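Local coordinates for Pbp related beta-lactamase (Pyrococcus abyssi, PDB 2QMI), which probably acts as a serine peptidase of the penicillin-binding protein and beta-lactamase family, assembling into a self-compartmentalizing octamer, at residues Glu297-Gly301 with Ile313-Lys319; Ile321-Val325 with Ile337-Leu342. One frame throughout, in Å; residues are numbered along the deposited sequence.

Contact 1 of 2, residues Glu297-Gly301 with Ile313-Lys319; sequences EKLVG and IGYIPEK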
loop_
_atom_site.group_PDB
_atom_site.type_symbol
_atom_site.label_atom_id
_atom_site.label_comp_id
_atom_site.label_asym_id
_atom_site.label_seq_id
_atom_site.Cartn_x
_atom_site.Cartn_y
_atom_site.Cartn_z
ATOM N N GLU A 297 -9.003 -56.558 -5.461
ATOM C CA GLU A 297 -10.142 -56.765 -4.569
ATOM C C GLU A 297 -11.315 -55.850 -4.932
ATOM O O GLU A 297 -11.155 -54.874 -5.680
ATOM C CB GLU A 297 -9.740 -56.472 -3.126
ATOM C CG GLU A 297 -8.551 -57.257 -2.604
ATOM C CD GLU A 297 -8.812 -58.750 -2.542
ATOM O OE1 GLU A 297 -9.980 -59.161 -2.342
ATOM O OE2 GLU A 297 -7.837 -59.517 -2.677
ATOM N N LYS A 298 -12.496 -56.173 -4.410
ATOM C CA LYS A 298 -13.674 -55.339 -4.640
ATOM C C LYS A 298 -13.823 -54.462 -3.398
ATOM O O LYS A 298 -14.085 -54.965 -2.304
ATOM C CB LYS A 298 -14.941 -56.181 -4.813
ATOM C CG LYS A 298 -16.152 -55.342 -5.227
ATOM C CD LYS A 298 -17.475 -56.074 -5.039
ATOM C CE LYS A 298 -18.639 -55.203 -5.508
ATOM N NZ LYS A 298 -19.970 -55.827 -5.244
ATOM N N LEU A 299 -13.642 -53.155 -3.572
ATOM C CA LEU A 299 -13.742 -52.204 -2.467
ATOM C C LEU A 299 -15.084 -51.468 -2.427
ATOM O O LEU A 299 -15.669 -51.140 -3.460
ATOM C CB LEU A 299 -12.605 -51.175 -2.566
ATOM C CG LEU A 299 -12.556 -50.036 -1.540
ATOM C CD1 LEU A 299 -12.221 -50.585 -0.169
ATOM C CD2 LEU A 299 -11.506 -49.015 -1.966
ATOM N N VAL A 300 -15.569 -51.207 -1.219
ATOM C CA VAL A 300 -16.824 -50.488 -1.052
ATOM C C VAL A 300 -16.590 -49.402 -0.015
ATOM O O VAL A 300 -16.094 -49.678 1.075
ATOM C CB VAL A 300 -17.960 -51.426 -0.583
ATOM C CG1 VAL A 300 -19.245 -50.636 -0.397
ATOM C CG2 VAL A 300 -18.178 -52.532 -1.613
ATOM N N GLY A 301 -16.931 -48.167 -0.361
ATOM C CA GLY A 301 -16.733 -47.072 0.570
ATOM C C GLY A 301 -17.350 -45.775 0.082
ATOM O O GLY A 301 -17.971 -45.732 -0.984
ATOM N N ILE A 313 -14.994 -44.093 4.911
ATOM C CA ILE A 313 -15.176 -45.420 5.468
ATOM C C ILE A 313 -15.102 -46.338 4.263
ATOM O O ILE A 313 -15.511 -45.961 3.167
ATOM C CB ILE A 313 -16.559 -45.625 6.184
ATOM C CG1 ILE A 313 -17.702 -45.545 5.171
ATOM C CG2 ILE A 313 -16.730 -44.609 7.314
ATOM C CD1 ILE A 313 -19.040 -45.980 5.736
ATOM N N GLY A 314 -14.551 -47.526 4.463
ATOM C CA GLY A 314 -14.432 -48.478 3.377
ATOM C C GLY A 314 -14.215 -49.870 3.935
ATOM O O GLY A 314 -13.711 -50.034 5.045
ATOM N N TYR A 315 -14.603 -50.877 3.168
ATOM C CA TYR A 315 -14.444 -52.256 3.596
ATOM C C TYR A 315 -14.371 -53.193 2.395
ATOM O O TYR A 315 -14.837 -52.873 1.304
ATOM C CB TYR A 315 -15.608 -52.666 4.514
ATOM C CG TYR A 315 -16.982 -52.622 3.860
ATOM C CD1 TYR A 315 -17.622 -51.404 3.591
ATOM C CD2 TYR A 315 -17.629 -53.798 3.487
ATOM C CE1 TYR A 315 -18.874 -51.364 2.963
ATOM C CE2 TYR A 315 -18.873 -53.771 2.860
ATOM C CZ TYR A 315 -19.491 -52.552 2.599
ATOM O OH TYR A 315 -20.715 -52.545 1.959
ATOM N N ILE A 316 -13.767 -54.353 2.609
ATOM C CA ILE A 316 -13.636 -55.349 1.562
ATOM C C ILE A 316 -14.195 -56.642 2.142
ATOM O O ILE A 316 -13.482 -57.400 2.794
ATOM C CB ILE A 316 -12.154 -55.517 1.154
ATOM C CG1 ILE A 316 -11.625 -54.174 0.637
ATOM C CG2 ILE A 316 -12.018 -56.613 0.090
ATOM C CD1 ILE A 316 -10.174 -54.180 0.202
ATOM N N PRO A 317 -15.501 -56.892 1.920
ATOM C CA PRO A 317 -16.231 -58.073 2.397
ATOM C C PRO A 317 -15.485 -59.373 2.156
ATOM O O PRO A 317 -15.437 -60.236 3.033
ATOM C CB PRO A 317 -17.536 -58.010 1.611
ATOM C CG PRO A 317 -17.745 -56.564 1.442
ATOM C CD PRO A 317 -16.369 -56.081 1.049
ATOM N N GLU A 318 -14.912 -59.509 0.964
ATOM C CA GLU A 318 -14.156 -60.710 0.610
ATOM C C GLU A 318 -13.068 -61.056 1.622
ATOM O O GLU A 318 -12.917 -62.211 2.005
ATOM C CB GLU A 318 -13.508 -60.543 -0.766
ATOM C CG GLU A 318 -14.433 -60.834 -1.947
ATOM C CD GLU A 318 -14.698 -62.316 -2.120
ATOM O OE1 GLU A 318 -15.347 -62.684 -3.132
ATOM O OE2 GLU A 318 -14.262 -63.111 -1.251
ATOM N N LYS A 319 -12.302 -60.052 2.039
ATOM C CA LYS A 319 -11.210 -60.252 2.987
ATOM C C LYS A 319 -11.621 -59.889 4.406
ATOM O O LYS A 319 -10.818 -59.966 5.334
ATOM C CB LYS A 319 -10.002 -59.404 2.573
ATOM C CG LYS A 319 -9.298 -59.881 1.306
ATOM C CD LYS A 319 -8.587 -61.222 1.535
ATOM C CE LYS A 319 -7.913 -61.737 0.263
ATOM N NZ LYS A 319 -8.907 -62.047 -0.821
HETATM O O HOH W 1 -14.955 -57.765 -1.539
#

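Contact 2 of 2, residues Ile321-Val325 with Ile337-Leu342; sequences IGVAV and IAMYAL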
loop_
_atom_site.group_PDB
_atom_site.type_symbol
_atom_site.label_atom_id
_atom_site.label_comp_id
_atom_site.label_asym_id
_atom_site.label_seq_id
_atom_site.Cartn_x
_atom_site.Cartn_y
_atom_site.Cartn_z
ATOM N N ILE A 321 -12.220 -56.991 5.835
ATOM C CA ILE A 321 -11.472 -55.887 6.416
ATOM C C ILE A 321 -12.208 -54.573 6.145
ATOM O O ILE A 321 -13.021 -54.484 5.224
ATOM C CB ILE A 321 -10.031 -55.831 5.833
ATOM C CG1 ILE A 321 -10.081 -55.984 4.310
ATOM C CG2 ILE A 321 -9.166 -56.937 6.470
ATOM C CD1 ILE A 321 -8.736 -55.875 3.625
ATOM N N GLY A 322 -11.934 -53.560 6.959
ATOM C CA GLY A 322 -12.591 -52.277 6.779
ATOM C C GLY A 322 -11.853 -51.192 7.531
ATOM O O GLY A 322 -11.173 -51.477 8.514
ATOM N N VAL A 323 -11.980 -49.950 7.071
ATOM C CA VAL A 323 -11.296 -48.834 7.714
ATOM C C VAL A 323 -12.144 -47.561 7.778
ATOM O O VAL A 323 -12.856 -47.211 6.828
ATOM C CB VAL A 323 -9.980 -48.490 6.977
ATOM C CG1 VAL A 323 -9.178 -47.460 7.780
ATOM C CG2 VAL A 323 -9.162 -49.752 6.751
ATOM N N ALA A 324 -12.055 -46.876 8.911
ATOM C CA ALA A 324 -12.770 -45.632 9.114
ATOM C C ALA A 324 -11.740 -44.580 9.507
ATOM O O ALA A 324 -10.931 -44.807 10.412
ATOM C CB ALA A 324 -13.809 -45.789 10.212
ATOM N N VAL A 325 -11.769 -43.446 8.810
ATOM C CA VAL A 325 -10.864 -42.328 9.068
ATOM C C VAL A 325 -11.641 -41.004 9.135
ATOM O O VAL A 325 -12.401 -40.666 8.218
ATOM C CB VAL A 325 -9.794 -42.202 7.960
ATOM C CG1 VAL A 325 -8.858 -41.025 8.255
ATOM C CG2 VAL A 325 -9.005 -43.491 7.846
ATOM N N ILE A 337 -5.603 -42.037 3.293
ATOM C CA ILE A 337 -5.127 -42.663 4.518
ATOM C C ILE A 337 -5.789 -44.041 4.669
ATOM O O ILE A 337 -5.126 -45.039 4.953
ATOM C CB ILE A 337 -5.464 -41.789 5.743
ATOM C CG1 ILE A 337 -4.704 -40.460 5.638
ATOM C CG2 ILE A 337 -5.119 -42.528 7.030
ATOM C CD1 ILE A 337 -4.906 -39.526 6.807
ATOM N N ALA A 338 -7.100 -44.088 4.460
ATOM C CA ALA A 338 -7.838 -45.341 4.572
ATOM C C ALA A 338 -7.261 -46.405 3.638
ATOM O O ALA A 338 -7.020 -47.541 4.049
ATOM C CB ALA A 338 -9.310 -45.109 4.253
ATOM N N MET A 339 -7.031 -46.031 2.383
ATOM C CA MET A 339 -6.504 -46.966 1.401
ATOM C C MET A 339 -5.074 -47.428 1.709
ATOM O O MET A 339 -4.703 -48.559 1.396
ATOM C CB MET A 339 -6.610 -46.348 0.008
ATOM C CG MET A 339 -8.041 -45.947 -0.330
ATOM S SD MET A 339 -8.270 -45.156 -1.934
ATOM C CE MET A 339 -9.927 -45.675 -2.366
ATOM N N TYR A 340 -4.290 -46.563 2.345
ATOM C CA TYR A 340 -2.919 -46.891 2.723
ATOM C C TYR A 340 -2.971 -48.047 3.736
ATOM O O TYR A 340 -2.191 -48.997 3.658
ATOM C CB TYR A 340 -2.250 -45.670 3.370
ATOM C CG TYR A 340 -0.744 -45.759 3.515
ATOM C CD1 TYR A 340 0.101 -45.207 2.551
ATOM C CD2 TYR A 340 -0.161 -46.369 4.629
ATOM C CE1 TYR A 340 1.494 -45.252 2.692
ATOM C CE2 TYR A 340 1.231 -46.421 4.781
ATOM C CZ TYR A 340 2.046 -45.855 3.809
ATOM O OH TYR A 340 3.408 -45.858 3.969
ATOM N N ALA A 341 -3.892 -47.949 4.690
ATOM C CA ALA A 341 -4.053 -48.980 5.707
ATOM C C ALA A 341 -4.579 -50.266 5.053
ATOM O O ALA A 341 -4.042 -51.355 5.288
ATOM C CB ALA A 341 -5.012 -48.501 6.796
ATOM N N LEU A 342 -5.619 -50.140 4.230
ATOM C CA LEU A 342 -6.181 -51.300 3.546
ATOM C C LEU A 342 -5.104 -52.052 2.771
ATOM O O LEU A 342 -5.045 -53.280 2.820
ATOM C CB LEU A 342 -7.305 -50.871 2.602
ATOM C CG LEU A 342 -8.584 -50.386 3.291
ATOM C CD1 LEU A 342 -9.500 -49.722 2.287
ATOM C CD2 LEU A 342 -9.271 -51.560 3.960
#

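Contact 1 of 2, residues Glu297-Gly301 with Ile313-Lys319
Val300 lies over one face of the Tyr315 ring, its CB 4.0 Å from the ring centroid and 27° off the ring normal, a CH-pi contact extended by Val300 CG1 at 3.5 Å from Tyr315 CE1. The p rotamer of Tyr315 brings the ring alongside Val300 on the same face of the sheet, and its hydroxyl is hydrogen-bonded to Glu268. Beneath this overlap the two residues form an antiparallel hydrogen-bonded pair: Val300 N donates to Tyr315 O (3.1 Å) and Tyr315 N to Val300 O (2.8 Å). They lie on the beta hairpin of strands 297-305 and 310-316, inside the antiparallel sheet of the serine beta-lactamase and penicillin-binding protein fold. Gly301 leads into His302, which probably belongs to the active-site strand carrying the counterpart of the K(T/S)G motif, beside the presumed SxxK residues Ser59 and Lys62. The Gly301-Gly314 pair is non-hydrogen-bonded and tight, with CA atoms 3.9 Å apart; a side chain on Gly301 would run into Ile313 O, which already lies 3.1 Å from Gly301 CA. On the sheet face turned to helix 334-345, Leu299 CD1 packs on Ile316 CG1 at 3.7 Å, and Leu299 also touches Met339 and Leu342 of that helix. Beyond the Val300-Tyr315 pair the direct pairing stops; the chain turns after Ile316, and a water donates to Lys298 O (3.0 Å) and accepts from Glu318 N (3.1 Å). Glu297 rests its CB on Ile316 CG2 at 3.9 Å and forms a salt bridge, OE2 to Lys319 NZ 3.3 Å, whose hydrogen bonds are weak.

Contact 2 of 2, residues Ile321-Val325 with Ile337-Leu342
Strand 321-325 and helix 337-342 run nearly antiparallel, at 151° between their N-to-C directions, and their axes come within 8.2 Å. The closest backbone approach joins Val323 and Ala338, whose CA atoms are 5.8 Å apart, a short spacing allowed by the small alanine. Alternation along the strand sets the pattern of contact: the CA-to-CB bonds of Ile321, Val323 and Val325 point toward the helix, whereas that of Ala324 points away, on the other face of the sheet. Val323 is central. Its CG2 meets Leu342 CD2 at 3.3 Å, a very close apolar approach, and Ala341 CB at 4.3 Å, while its CG1 lies 4.1 Å from Ala338 CA. Toward the C-terminal end of the strand, Val325 CG2 sits 4.1 Å from Ile337 CG2 and 4.0 Å from Ala338 CB; toward the other end, Ile321 CD1 reaches Leu342 CD2 at 4.4 Å. Ile337, Ala338, Ala341 and Leu342 thus form the strip of helix 334-345 that lies against the sheet, in the manner of the C-terminal helix packed on the antiparallel sheet of the beta-lactamase fold. Ile24 of strand 21-28 and Tyr312 of strand 310-316 widen this layer beyond the central strand. On another side of the helix, Tyr340 stacks with Phe9 and is hydrogen-bonded to Glu351. No hydrogen bond or charge crosses between strand and helix, so the two are held by the fit of buried aliphatic side chains, with alanines allowing close approach and larger residues filling the space around them.

How the contacts relate
Contact 1 closes before contact 2 opens along the chain, and their centres lie 10 Å apart within the beta-lactamase family region. Strands 297-305, 310-316 and 321-327 are successive in sequence and adjacent in one antiparallel sheet, with helix 334-345 following them. Contact 1 pairs the first two strands edge to edge, whereas contact 2 lays the helix on the third. Probable hydrogen bonds from Val323 N to Gly314 O and from Ile316 N to Ile321 O, both 2.7 Å, join them. Leu299 CD2 also meets Met339 CE at 3.7 Å, so helix 334-345 packs against the sheet beyond strand 321-327 and reaches the first strand of contact 1.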